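Local coordinates for uncharacterized protein C4B3.07 (Schizosaccharomyces pombe, PDB 3QTM) that is required for correct translation termination, directly inhibits Ofd1 and promotes the stability of the hypoxic transcription factor Sre1N, probably through that inhibition, at residues 95-100 with 133-138; 129-134 with 185-190; 27-32 with 43-48. One frame throughout, in Å; residues are numbered along the deposited sequence.

Overall arrangement
The three contacts lie in the N-terminal part, within residues 12-206, of an all-helical, tetratricopeptide-like protein. Contacts 1 and 2 are neighbours, their centres about 11 Å apart, because both use helix 119-142 and share Val133 and Arg134: that helix meets helix 97-110 in one and helix 188-197 in the other. A salt bridge from Glu98 OE2 to Lys132 NZ, 2.7 Å, ties them further. Contact 3, between helices 15-34 and 38-58, is about 21 Å from the centre of contact 1 and 20 Å from that of contact 2. It touches contact 1 where Phe46 packs by Tyr100, and contact 2 where Arg30 and Arg186 bring like charges close.

Contact 1 (95-100 with 133-138); sequences NTEESY and VRVLVW
Glu97 and Arg134 join the two helices through a salt bridge, NH2 of Arg134 donating to OE2 of Glu97 over 2.8 Å. The bond is nearly straight, 167° at the hydrogen, the carboxylate oxygen lies in the guanidinium plane, and the two flat groups are turned only 21° apart although the side chains that carry them cross at about a right angle. Glu97 reaches this far because its CG is anti to the backbone N (chi1 175°) and the chain beyond runs extended. Beside the bridge, Val135 offers its two methyls to two acids: CG2 lies 4.1 Å from Glu97 OE2, while CG1 rests against the carboxylate carbon CD of Glu98 at 3.8 Å. A branched, buried valine suits this place, since its two methyls can lie against the two acidic side chains, leaving the carboxylates to pair with basic groups. The contact joins the first turn of helix 97-110 to the C-terminal half of helix 119-142, within the array of packed helices that gives this protein its tetratricopeptide-like character. An alanine at Glu97 would probably leave Arg134 NH2 without this carboxylate and the guanidinium relying more on Glu131. The carboxylate of Glu98 goes on past Val135 to Lys132 and Arg139, both bridged by its OE2, and two cations there would probably favour its ionised form. Further out, Thr96 caps the helix: its OG1 accepts from Ser99 N at 3.0 Å, fixing the turn from which both glutamates project.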
loop_
_atom_site.group_PDB
_atom_site.type_symbol
_atom_site.label_atom_id
_atom_site.label_comp_id
_atom_site.label_asym_id
_atom_site.label_seq_id
_atom_site.Cartn_x
_atom_site.Cartn_y
_atom_site.Cartn_z
ATOM N N ASN A 95 -19.118 -18.917 -8.573
ATOM C CA ASN A 95 -18.518 -17.715 -7.988
ATOM C C ASN A 95 -17.082 -17.430 -8.426
ATOM O O ASN A 95 -16.355 -18.338 -8.811
ATOM C CB ASN A 95 -18.607 -17.786 -6.464
ATOM C CG ASN A 95 -20.041 -17.733 -5.973
ATOM O OD1 ASN A 95 -20.656 -16.664 -5.947
ATOM N ND2 ASN A 95 -20.589 -18.888 -5.599
ATOM N N THR A 96 -16.683 -16.160 -8.373
ATOM C CA THR A 96 -15.318 -15.775 -8.738
ATOM C C THR A 96 -14.735 -14.730 -7.790
ATOM O O THR A 96 -15.476 -13.951 -7.170
ATOM C CB THR A 96 -15.257 -15.187 -10.159
ATOM O OG1 THR A 96 -16.054 -13.993 -10.213
ATOM C CG2 THR A 96 -15.767 -16.192 -11.196
ATOM N N GLU A 97 -13.404 -14.697 -7.702
ATOM C CA GLU A 97 -12.717 -13.638 -6.978
ATOM C C GLU A 97 -13.192 -12.257 -7.468
ATOM O O GLU A 97 -13.550 -11.382 -6.661
ATOM C CB GLU A 97 -11.191 -13.762 -7.147
ATOM C CG GLU A 97 -10.428 -12.615 -6.501
ATOM C CD GLU A 97 -8.958 -12.537 -6.918
ATOM O OE1 GLU A 97 -8.526 -13.312 -7.803
ATOM O OE2 GLU A 97 -8.232 -11.685 -6.359
ATOM N N GLU A 98 -13.197 -12.068 -8.785
ATOM C CA GLU A 98 -13.553 -10.772 -9.353
ATOM C C GLU A 98 -14.969 -10.334 -8.977
ATOM O O GLU A 98 -15.234 -9.157 -8.754
ATOM C CB GLU A 98 -13.389 -10.746 -10.874
ATOM C CG GLU A 98 -13.588 -9.330 -11.446
ATOM C CD GLU A 98 -13.267 -9.239 -12.938
ATOM O OE1 GLU A 98 -13.190 -10.296 -13.601
ATOM O OE2 GLU A 98 -13.101 -8.110 -13.448
ATOM N N SER A 99 -15.886 -11.279 -8.899
ATOM C CA SER A 99 -17.248 -10.919 -8.538
ATOM C C SER A 99 -17.331 -10.398 -7.091
ATOM O O SER A 99 -18.130 -9.515 -6.788
ATOM C CB SER A 99 -18.195 -12.089 -8.766
ATOM O OG SER A 99 -19.534 -11.627 -8.796
ATOM N N TYR A 100 -16.472 -10.919 -6.221
ATOM C CA TYR A 100 -16.399 -10.419 -4.851
ATOM C C TYR A 100 -15.774 -9.009 -4.762
ATOM O O TYR A 100 -16.160 -8.207 -3.915
ATOM C CB TYR A 100 -15.700 -11.435 -3.934
ATOM C CG TYR A 100 -16.696 -12.441 -3.381
ATOM C CD1 TYR A 100 -16.928 -13.655 -4.025
ATOM C CD2 TYR A 100 -17.453 -12.143 -2.246
ATOM C CE1 TYR A 100 -17.866 -14.555 -3.540
ATOM C CE2 TYR A 100 -18.399 -13.033 -1.755
ATOM C CZ TYR A 100 -18.599 -14.235 -2.402
ATOM O OH TYR A 100 -19.532 -15.113 -1.912
ATOM N N VAL A 133 -8.247 -2.946 -10.241
ATOM C CA VAL A 133 -7.171 -2.621 -11.178
ATOM C C VAL A 133 -6.238 -3.820 -11.384
ATOM O O VAL A 133 -5.893 -4.183 -12.512
ATOM C CB VAL A 133 -6.335 -1.430 -10.668
ATOM C CG1 VAL A 133 -4.998 -1.375 -11.386
ATOM C CG2 VAL A 133 -7.115 -0.101 -10.806
ATOM N N ARG A 134 -5.837 -4.432 -10.278
ATOM C CA ARG A 134 -4.965 -5.595 -10.333
ATOM C C ARG A 134 -5.583 -6.734 -11.142
ATOM O O ARG A 134 -4.915 -7.355 -11.975
ATOM C CB ARG A 134 -4.599 -6.079 -8.933
ATOM C CG ARG A 134 -3.723 -7.330 -8.935
ATOM C CD ARG A 134 -3.447 -7.815 -7.521
ATOM N NE ARG A 134 -4.692 -8.115 -6.826
ATOM C CZ ARG A 134 -5.389 -9.236 -6.988
ATOM N NH1 ARG A 134 -4.962 -10.175 -7.823
ATOM N NH2 ARG A 134 -6.515 -9.424 -6.313
ATOM N N VAL A 135 -6.855 -7.017 -10.905
ATOM C CA VAL A 135 -7.498 -8.100 -11.643
ATOM C C VAL A 135 -7.658 -7.747 -13.140
ATOM O O VAL A 135 -7.502 -8.613 -14.012
ATOM C CB VAL A 135 -8.838 -8.529 -11.003
ATOM C CG1 VAL A 135 -9.626 -9.381 -11.964
ATOM C CG2 VAL A 135 -8.581 -9.300 -9.697
ATOM N N LEU A 136 -7.946 -6.477 -13.437
ATOM C CA LEU A 136 -8.066 -6.043 -14.832
ATOM C C LEU A 136 -6.740 -6.218 -15.591
ATOM O O LEU A 136 -6.739 -6.650 -16.729
ATOM C CB LEU A 136 -8.589 -4.595 -14.941
ATOM C CG LEU A 136 -10.106 -4.406 -14.722
ATOM C CD1 LEU A 136 -10.516 -2.918 -14.680
ATOM C CD2 LEU A 136 -10.923 -5.149 -15.773
ATOM N N VAL A 137 -5.623 -5.897 -14.941
ATOM C CA VAL A 137 -4.303 -6.107 -15.531
ATOM C C VAL A 137 -4.090 -7.585 -15.855
ATOM O O VAL A 137 -3.630 -7.927 -16.949
ATOM C CB VAL A 137 -3.173 -5.600 -14.626
ATOM C CG1 VAL A 137 -1.813 -5.900 -15.250
ATOM C CG2 VAL A 137 -3.313 -4.098 -14.374
ATOM N N TRP A 138 -4.442 -8.459 -14.915
ATOM C CA TRP A 138 -4.395 -9.896 -15.169
ATOM C C TRP A 138 -5.296 -10.272 -16.348
ATOM O O TRP A 138 -4.912 -11.079 -17.192
ATOM C CB TRP A 138 -4.815 -10.711 -13.930
ATOM C CG TRP A 138 -4.605 -12.206 -14.124
ATOM C CD1 TRP A 138 -3.473 -12.923 -13.822
ATOM C CD2 TRP A 138 -5.532 -13.151 -14.693
ATOM N NE1 TRP A 138 -3.646 -14.250 -14.155
ATOM C CE2 TRP A 138 -4.896 -14.415 -14.694
ATOM C CE3 TRP A 138 -6.837 -13.054 -15.188
ATOM C CZ2 TRP A 138 -5.519 -15.565 -15.180
ATOM C CZ3 TRP A 138 -7.453 -14.200 -15.673
ATOM C CH2 TRP A 138 -6.796 -15.439 -15.660
#

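Contact 2 (129-134 with 185-190); sequences YLEKVR and LRPLYI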
loop_
_atom_site.group_PDB
_atom_site.type_symbol
_atom_site.label_atom_id
_atom_site.label_comp_id
_atom_site.label_asym_id
_atom_site.label_seq_id
_atom_site.Cartn_x
_atom_site.Cartn_y
_atom_site.Cartn_z
ATOM N N TYR A 129 -11.328 -0.524 -5.405
ATOM C CA TYR A 129 -11.016 -0.029 -6.745
ATOM C C TYR A 129 -9.609 -0.473 -7.151
ATOM O O TYR A 129 -9.367 -0.818 -8.307
ATOM C CB TYR A 129 -11.111 1.506 -6.841
ATOM C CG TYR A 129 -12.515 2.073 -6.804
ATOM C CD1 TYR A 129 -13.527 1.555 -7.610
ATOM C CD2 TYR A 129 -12.819 3.155 -5.989
ATOM C CE1 TYR A 129 -14.814 2.078 -7.579
ATOM C CE2 TYR A 129 -14.100 3.689 -5.948
ATOM C CZ TYR A 129 -15.090 3.147 -6.738
ATOM O OH TYR A 129 -16.349 3.691 -6.688
ATOM N N LEU A 130 -8.679 -0.451 -6.205
ATOM C CA LEU A 130 -7.310 -0.876 -6.514
ATOM C C LEU A 130 -7.235 -2.382 -6.761
ATOM O O LEU A 130 -6.485 -2.823 -7.638
ATOM C CB LEU A 130 -6.302 -0.449 -5.440
ATOM C CG LEU A 130 -5.986 1.051 -5.373
ATOM C CD1 LEU A 130 -5.050 1.353 -4.205
ATOM C CD2 LEU A 130 -5.393 1.561 -6.691
ATOM N N GLU A 131 -8.013 -3.174 -6.019
ATOM C CA GLU A 131 -7.995 -4.626 -6.274
ATOM C C GLU A 131 -8.597 -4.913 -7.640
ATOM O O GLU A 131 -8.174 -5.839 -8.326
ATOM C CB GLU A 131 -8.718 -5.438 -5.196
ATOM C CG GLU A 131 -8.020 -5.415 -3.855
ATOM C CD GLU A 131 -6.619 -6.022 -3.904
ATOM O OE1 GLU A 131 -6.320 -6.798 -4.841
ATOM O OE2 GLU A 131 -5.813 -5.729 -2.994
ATOM N N LYS A 132 -9.587 -4.112 -8.029
ATOM C CA LYS A 132 -10.161 -4.216 -9.365
ATOM C C LYS A 132 -9.071 -3.976 -10.442
ATOM O O LYS A 132 -8.977 -4.725 -11.420
ATOM C CB LYS A 132 -11.312 -3.220 -9.523
ATOM C CG LYS A 132 -12.005 -3.248 -10.887
ATOM C CD LYS A 132 -12.785 -4.542 -11.103
ATOM C CE LYS A 132 -13.661 -4.470 -12.364
ATOM N NZ LYS A 132 -14.264 -5.796 -12.730
ATOM N N VAL A 133 -8.247 -2.946 -10.241
ATOM C CA VAL A 133 -7.171 -2.621 -11.178
ATOM C C VAL A 133 -6.238 -3.820 -11.384
ATOM O O VAL A 133 -5.893 -4.183 -12.512
ATOM C CB VAL A 133 -6.335 -1.430 -10.668
ATOM C CG1 VAL A 133 -4.998 -1.375 -11.386
ATOM C CG2 VAL A 133 -7.115 -0.101 -10.806
ATOM N N ARG A 134 -5.837 -4.432 -10.278
ATOM C CA ARG A 134 -4.965 -5.595 -10.333
ATOM C C ARG A 134 -5.583 -6.734 -11.142
ATOM O O ARG A 134 -4.915 -7.355 -11.975
ATOM C CB ARG A 134 -4.599 -6.079 -8.933
ATOM C CG ARG A 134 -3.723 -7.330 -8.935
ATOM C CD ARG A 134 -3.447 -7.815 -7.521
ATOM N NE ARG A 134 -4.692 -8.115 -6.826
ATOM C CZ ARG A 134 -5.389 -9.236 -6.988
ATOM N NH1 ARG A 134 -4.962 -10.175 -7.823
ATOM N NH2 ARG A 134 -6.515 -9.424 -6.313
ATOM N N LEU A 185 -3.357 -0.986 3.965
ATOM C CA LEU A 185 -2.813 -0.187 2.871
ATOM C C LEU A 185 -2.037 -1.013 1.858
ATOM O O LEU A 185 -1.425 -0.453 0.961
ATOM C CB LEU A 185 -1.930 0.942 3.390
ATOM C CG LEU A 185 -2.616 2.024 4.219
ATOM C CD1 LEU A 185 -1.574 3.065 4.720
ATOM C CD2 LEU A 185 -3.704 2.670 3.382
ATOM N N ARG A 186 -2.058 -2.336 1.982
ATOM C CA ARG A 186 -1.332 -3.161 1.012
ATOM C C ARG A 186 -1.723 -2.901 -0.454
ATOM O O ARG A 186 -0.870 -2.942 -1.327
ATOM C CB ARG A 186 -1.420 -4.651 1.346
ATOM C CG ARG A 186 -0.293 -5.139 2.247
ATOM C CD ARG A 186 -0.234 -6.674 2.346
ATOM N NE ARG A 186 -1.370 -7.228 3.085
ATOM C CZ ARG A 186 -2.334 -7.974 2.543
ATOM N NH1 ARG A 186 -2.293 -8.272 1.244
ATOM N NH2 ARG A 186 -3.336 -8.432 3.299
ATOM N N PRO A 187 -3.014 -2.646 -0.728
ATOM C CA PRO A 187 -3.380 -2.326 -2.112
ATOM C C PRO A 187 -2.675 -1.078 -2.651
ATOM O O PRO A 187 -2.663 -0.897 -3.863
ATOM C CB PRO A 187 -4.892 -2.083 -2.030
ATOM C CG PRO A 187 -5.329 -2.901 -0.854
ATOM C CD PRO A 187 -4.204 -2.758 0.138
ATOM N N LEU A 188 -2.105 -0.238 -1.787
ATOM C CA LEU A 188 -1.350 0.910 -2.285
ATOM C C LEU A 188 -0.174 0.448 -3.146
ATOM O O LEU A 188 0.266 1.178 -4.026
ATOM C CB LEU A 188 -0.849 1.818 -1.153
ATOM C CG LEU A 188 -1.916 2.586 -0.373
ATOM C CD1 LEU A 188 -1.259 3.598 0.535
ATOM C CD2 LEU A 188 -2.894 3.277 -1.327
ATOM N N TYR A 189 0.332 -0.760 -2.902
ATOM C CA TYR A 189 1.397 -1.305 -3.749
ATOM C C TYR A 189 0.929 -1.382 -5.198
ATOM O O TYR A 189 1.712 -1.155 -6.119
ATOM C CB TYR A 189 1.848 -2.704 -3.304
ATOM C CG TYR A 189 2.349 -2.827 -1.871
ATOM C CD1 TYR A 189 3.307 -1.957 -1.357
ATOM C CD2 TYR A 189 1.878 -3.850 -1.043
ATOM C CE1 TYR A 189 3.767 -2.091 -0.037
ATOM C CE2 TYR A 189 2.323 -3.988 0.261
ATOM C CZ TYR A 189 3.265 -3.110 0.762
ATOM O OH TYR A 189 3.695 -3.269 2.070
ATOM N N ILE A 190 -0.345 -1.713 -5.402
ATOM C CA ILE A 190 -0.890 -1.810 -6.754
ATOM C C ILE A 190 -0.788 -0.464 -7.431
ATOM O O ILE A 190 -0.409 -0.372 -8.595
ATOM C CB ILE A 190 -2.369 -2.248 -6.739
ATOM C CG1 ILE A 190 -2.490 -3.637 -6.099
ATOM C CG2 ILE A 190 -2.960 -2.205 -8.151
ATOM C CD1 ILE A 190 -3.884 -3.992 -5.658
#
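Glu131 OE1 is gripped by two nitrogens of Arg134, NE at 2.9 Å and NH2 at 3.0 Å, a side-on clasp with the oxygen in the guanidinium plane. The pair sits one turn apart on helix 119-142, and NH2 has a second anionic partner in Glu97. Beside this clasp is a knobs-into-holes contact of the helical array: Ile190, near the N-terminal end of helix 188-197, is the knob, and Leu130, Glu131, Val133 and Arg134 form the hole. Ile190 CD1 lies 3.5 Å from Leu130 O and also packs on Arg134 CB. CG2, anti to the backbone N, also approaches Leu130 O and meets Val133 CG1. A beta-branched isoleucine suits the hole because its two arms can fill separate parts of it. The Glu131 chain bends at chi2 (-62°), which sets CD near Ile190; the side chains cross at about a right angle, with OE2 3.7 Å from Ile190 CD1. The aliphatic CD1 thus packs against a carboxylate whose charge is probably offset by Arg134. A type I turn from Leu185 to Leu188 brings up Pro187, whose ring sets CB 4.0 Å from Leu130 CB and CG 3.6 Å from Glu131 OE2. Leu188 faces Leu217 and Trp218 of helix 213-220, yet its CD2 still touches Leu130 CD1. The same Leu130 methyl comes to 3.3 Å from Pro187 O.

Contact 3 (27-32 with 43-48); sequences EMSREK and SLVFGT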
loop_
_atom_site.group_PDB
_atom_site.type_symbol
_atom_site.label_atom_id
_atom_site.label_comp_id
_atom_site.label_asym_id
_atom_site.label_seq_id
_atom_site.Cartn_x
_atom_site.Cartn_y
_atom_site.Cartn_z
ATOM N N GLU A 27 -12.222 -7.314 12.140
ATOM C CA GLU A 27 -10.903 -7.040 12.703
ATOM C C GLU A 27 -10.236 -8.331 13.153
ATOM O O GLU A 27 -9.058 -8.561 12.898
ATOM C CB GLU A 27 -11.013 -6.046 13.861
ATOM C CG GLU A 27 -11.295 -4.605 13.386
ATOM C CD GLU A 27 -11.996 -3.748 14.438
ATOM O OE1 GLU A 27 -12.197 -4.238 15.565
ATOM O OE2 GLU A 27 -12.341 -2.582 14.137
HETATM N N MSE A 28 -11.011 -9.173 13.812
HETATM C CA MSE A 28 -10.547 -10.487 14.212
HETATM C C MSE A 28 -10.114 -11.328 13.020
HETATM O O MSE A 28 -9.133 -12.064 13.099
HETATM C CB MSE A 28 -11.660 -11.218 14.949
HETATM C CG MSE A 28 -11.596 -11.094 16.436
HETATM SE SE MSE A 28 -12.679 -12.523 17.222
HETATM C CE MSE A 28 -14.377 -11.574 17.209
ATOM N N SER A 29 -10.866 -11.252 11.923
ATOM C CA SER A 29 -10.479 -11.987 10.717
ATOM C C SER A 29 -9.085 -11.542 10.261
ATOM O O SER A 29 -8.303 -12.349 9.775
ATOM C CB SER A 29 -11.509 -11.819 9.597
ATOM O OG SER A 29 -11.240 -10.656 8.836
ATOM N N ARG A 30 -8.767 -10.263 10.443
ATOM C CA ARG A 30 -7.452 -9.758 10.048
ATOM C C ARG A 30 -6.344 -10.222 11.008
ATOM O O ARG A 30 -5.214 -10.446 10.581
ATOM C CB ARG A 30 -7.447 -8.224 9.901
ATOM C CG ARG A 30 -8.560 -7.657 8.997
ATOM C CD ARG A 30 -8.636 -8.379 7.647
ATOM N NE ARG A 30 -7.544 -7.993 6.747
ATOM C CZ ARG A 30 -7.365 -8.502 5.528
ATOM N NH1 ARG A 30 -8.201 -9.434 5.049
ATOM N NH2 ARG A 30 -6.352 -8.078 4.780
ATOM N N GLU A 31 -6.665 -10.363 12.297
ATOM C CA GLU A 31 -5.709 -10.906 13.270
ATOM C C GLU A 31 -5.394 -12.368 12.962
ATOM O O GLU A 31 -4.240 -12.796 13.043
ATOM C CB GLU A 31 -6.264 -10.797 14.698
ATOM C CG GLU A 31 -6.468 -9.369 15.180
ATOM C CD GLU A 31 -7.336 -9.286 16.433
ATOM O OE1 GLU A 31 -7.658 -10.350 17.022
ATOM O OE2 GLU A 31 -7.701 -8.152 16.822
ATOM N N LYS A 32 -6.430 -13.129 12.627
ATOM C CA LYS A 32 -6.260 -14.521 12.221
ATOM C C LYS A 32 -5.408 -14.642 10.956
ATOM O O LYS A 32 -4.537 -15.515 10.856
ATOM C CB LYS A 32 -7.614 -15.187 11.995
ATOM C CG LYS A 32 -8.402 -15.434 13.279
ATOM C CD LYS A 32 -7.684 -16.429 14.174
ATOM C CE LYS A 32 -8.274 -16.424 15.573
ATOM N NZ LYS A 32 -7.705 -17.508 16.409
ATOM N N SER A 43 -13.769 -18.060 7.956
ATOM C CA SER A 43 -14.965 -18.191 8.805
ATOM C C SER A 43 -15.427 -16.842 9.336
ATOM O O SER A 43 -16.612 -16.512 9.284
ATOM C CB SER A 43 -14.694 -19.122 9.992
ATOM O OG SER A 43 -14.403 -20.438 9.553
ATOM N N LEU A 44 -14.492 -16.054 9.853
ATOM C CA LEU A 44 -14.853 -14.745 10.401
ATOM C C LEU A 44 -15.389 -13.777 9.339
ATOM O O LEU A 44 -16.288 -12.979 9.615
ATOM C CB LEU A 44 -13.671 -14.125 11.148
ATOM C CG LEU A 44 -13.284 -14.918 12.408
ATOM C CD1 LEU A 44 -11.925 -14.511 12.986
ATOM C CD2 LEU A 44 -14.368 -14.776 13.459
ATOM N N VAL A 45 -14.830 -13.843 8.131
ATOM C CA VAL A 45 -15.245 -12.970 7.043
ATOM C C VAL A 45 -16.666 -13.297 6.596
ATOM O O VAL A 45 -17.505 -12.410 6.481
ATOM C CB VAL A 45 -14.262 -13.079 5.843
ATOM C CG1 VAL A 45 -14.907 -12.584 4.576
ATOM C CG2 VAL A 45 -12.997 -12.312 6.151
ATOM N N PHE A 46 -16.938 -14.575 6.351
ATOM C CA PHE A 46 -18.285 -14.996 5.998
ATOM C C PHE A 46 -19.275 -14.686 7.136
ATOM O O PHE A 46 -20.435 -14.379 6.885
ATOM C CB PHE A 46 -18.308 -16.492 5.675
ATOM C CG PHE A 46 -17.927 -16.819 4.251
ATOM C CD1 PHE A 46 -18.496 -16.131 3.194
ATOM C CD2 PHE A 46 -17.029 -17.840 3.976
ATOM C CE1 PHE A 46 -18.163 -16.433 1.875
ATOM C CE2 PHE A 46 -16.687 -18.162 2.661
ATOM C CZ PHE A 46 -17.250 -17.455 1.608
ATOM N N GLY A 47 -18.814 -14.796 8.383
ATOM C CA GLY A 47 -19.637 -14.488 9.541
ATOM C C GLY A 47 -19.997 -13.011 9.526
ATOM O O GLY A 47 -21.144 -12.644 9.785
ATOM N N THR A 48 -19.019 -12.169 9.191
ATOM C CA THR A 48 -19.256 -10.732 9.047
ATOM C C THR A 48 -20.350 -10.445 8.041
ATOM O O THR A 48 -21.260 -9.640 8.282
ATOM C CB THR A 48 -17.978 -10.015 8.592
ATOM O OG1 THR A 48 -16.910 -10.380 9.465
ATOM C CG2 THR A 48 -18.162 -8.480 8.607
#
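Leu44 has its CG anti to the carbonyl carbon (chi1 -66°) and Ser29 holds its OG between the backbone N and the carbonyl carbon (chi1 87°); with these torsions CG of Leu44 is set toward the other helix, where CD1 reaches Met28 and Lys32, and OG of Ser29 lies near Val45. The two residues belong to an antiparallel helical hairpin, helices 15-34 and 38-58 joined by a short connection, the kind of pairing on which tetratricopeptide-type folds are based. The short segments run at 167° to each other, with their axes 8.5 Å apart. Small Ser29 makes so near an approach possible: its CB meets Leu44 CB at 3.5 Å. The serine hydroxyl is nonetheless provided for within its own helix, by a hydrogen bond with Tyr26 O, and its OG packs on Val45 CG2 at 3.6 Å.

Leu44 CD1 goes further into the partner helix. It lies 3.8 Å from CB of Met28, a selenomethionine in this crystal, and 3.7 Å from CG of Lys32, whose side chain it crosses at about a right angle. Lysine suits this margin because its aliphatic root can pack on a leucine while the amine end leads away. Val45 has a second neighbour in helix 67-82, touching Ala79 and Val80, so the hairpin rests there against the next helix. Behind Leu44, its carbonyl O takes two donors of Thr48 from opposite faces of its plane, the backbone N at 2.9 Å and the hydroxyl OG1 at 2.7 Å.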